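Local coordinates for hypothetical protein (Bacteroides uniformis ATCC 8492, PDB 4QRL) that is of unknown function but has a lipocalin-like beta-barrel fold, which in relatives often binds small hydrophobic ligands, at residues E72-D76 and K77-T81. Sequence-based numbering, arbitrary orientation.
Sequences ESVND and KNYDT
Asp-76 and Tyr-79 open and close a type I beta turn that links two short helices. The amide N of Tyr-79 gives a hydrogen bond to the carbonyl O of Asp-76 (3.0 Å). The CG of Asp-76 is anti to the backbone N (chi1 -168°), which carries OD1 forward to the amide of Asn-78. That bond, Asn-78 N to Asp-76 OD1, is 2.8 Å long and nearly straight at 162°. It uses the anti side of OD1 and closes an Asx turn. A water donates a second hydrogen bond to Asp-76 OD1 (2.7 Å). The same water donates to Asn-78 OD1 and accepts a weak bond from Lys-77 NZ, so it ties three side chains together. The other end of the Asn-78 amide, ND2, reaches Thr-81 OG1 in a weak bond.

Away from the water, the Tyr-79 ring lies beside Val-74, both side chains pointing the same way. One ring face rests on the backbone of Val-74. The CA of Val-74 sits 3.7 Å from the centroid of the Tyr-79 ring, close to the normal, as a CH-pi contact. Val-74 CG1 adds an apolar touch to Tyr-79 CE2 (4.1 Å). With CG anti to its own N (chi1 -177°), Tyr-79 swings its ring back along the end of the first helix, where the carbonyl O of Ser-73 comes 3.3 Å from Tyr-79 CD1 at an oblique angle.

The Tyr-79 hydroxyl is hydrogen-bonded to the carbonyl O of Trp-85, and Ser-73 OG to the amide of Phe-55. Asp-76 touches Thr-52 and Phe-54. Helices 71-74 and 79-82 thus form the connection between barrel strands 64-69 and 89-97, and Ser-73 and Asp-76 lie against strand 51-61.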
# COMPACT_ATOMS: atom_id res chain seq x y z
N GLU A 72 9.42 8.61 10.89
CA GLU A 72 10.02 9.43 9.84
C GLU A 72 9.15 9.47 8.56
O GLU A 72 9.07 10.51 7.91
CB GLU A 72 11.41 8.92 9.49
CG GLU A 72 12.21 9.95 8.72
CD GLU A 72 13.55 9.49 8.18
OE1 GLU A 72 14.13 8.52 8.72
OE2 GLU A 72 13.99 10.08 7.17
N SER A 73 8.53 8.33 8.19
CA SER A 73 7.63 8.26 7.03
C SER A 73 6.33 8.99 7.36
O SER A 73 5.81 9.70 6.51
CB SER A 73 7.34 6.81 6.64
OG SER A 73 8.51 6.20 6.11
N VAL A 74 5.84 8.87 8.61
CA VAL A 74 4.61 9.55 9.08
C VAL A 74 4.84 11.07 9.01
O VAL A 74 3.94 11.80 8.60
CB VAL A 74 4.20 9.07 10.50
CG1 VAL A 74 3.01 9.86 11.06
CG2 VAL A 74 3.88 7.58 10.50
N ASN A 75 6.07 11.53 9.35
CA ASN A 75 6.42 12.96 9.35
C ASN A 75 6.82 13.48 7.96
O ASN A 75 7.04 14.67 7.82
CB ASN A 75 7.52 13.24 10.37
CG ASN A 75 7.10 13.00 11.81
OD1 ASN A 75 5.91 12.97 12.14
ND2 ASN A 75 8.07 12.83 12.68
N ASP A 76 6.88 12.61 6.94
CA ASP A 76 7.24 13.01 5.57
C ASP A 76 6.24 14.05 5.04
O ASP A 76 5.03 13.94 5.30
CB ASP A 76 7.27 11.78 4.65
CG ASP A 76 7.89 12.07 3.30
OD1 ASP A 76 7.20 12.66 2.45
OD2 ASP A 76 9.08 11.73 3.12
N LYS A 77 6.74 15.08 4.32
CA LYS A 77 5.89 16.16 3.77
C LYS A 77 4.80 15.60 2.80
O LYS A 77 3.75 16.21 2.65
CB LYS A 77 6.75 17.23 3.06
CG LYS A 77 7.28 16.81 1.69
CD LYS A 77 8.21 17.85 1.05
CE LYS A 77 8.89 17.34 -0.20
NZ LYS A 77 9.88 16.26 0.09
N ASN A 78 5.05 14.43 2.17
CA ASN A 78 4.06 13.83 1.28
C ASN A 78 3.25 12.72 1.94
O ASN A 78 2.47 12.06 1.24
CB ASN A 78 4.71 13.31 -0.00
CG ASN A 78 4.90 14.41 -0.99
OD1 ASN A 78 6.02 14.84 -1.26
ND2 ASN A 78 3.81 14.95 -1.47
N TYR A 79 3.36 12.55 3.27
CA TYR A 79 2.63 11.48 3.98
C TYR A 79 1.10 11.45 3.69
O TYR A 79 0.56 10.38 3.35
CB TYR A 79 2.88 11.56 5.48
CG TYR A 79 2.22 10.44 6.24
CD1 TYR A 79 2.64 9.12 6.07
CD2 TYR A 79 1.15 10.68 7.09
CE1 TYR A 79 2.00 8.08 6.73
CE2 TYR A 79 0.53 9.65 7.79
CZ TYR A 79 0.97 8.34 7.61
OH TYR A 79 0.39 7.31 8.29
N ASP A 80 0.41 12.60 3.75
CA ASP A 80 -1.05 12.63 3.50
C ASP A 80 -1.46 12.49 2.04
O ASP A 80 -2.63 12.23 1.75
CB ASP A 80 -1.67 13.90 4.06
CG ASP A 80 -1.61 14.02 5.57
OD1 ASP A 80 -1.38 12.99 6.24
OD2 ASP A 80 -1.84 15.13 6.07
N THR A 81 -0.50 12.64 1.12
CA THR A 81 -0.76 12.47 -0.30
C THR A 81 -0.95 10.99 -0.60
O THR A 81 -1.79 10.62 -1.43
CB THR A 81 0.41 13.07 -1.11
OG1 THR A 81 0.57 14.43 -0.73
CG2 THR A 81 0.19 12.99 -2.61
O HOH W 1 8.04 13.48 0.00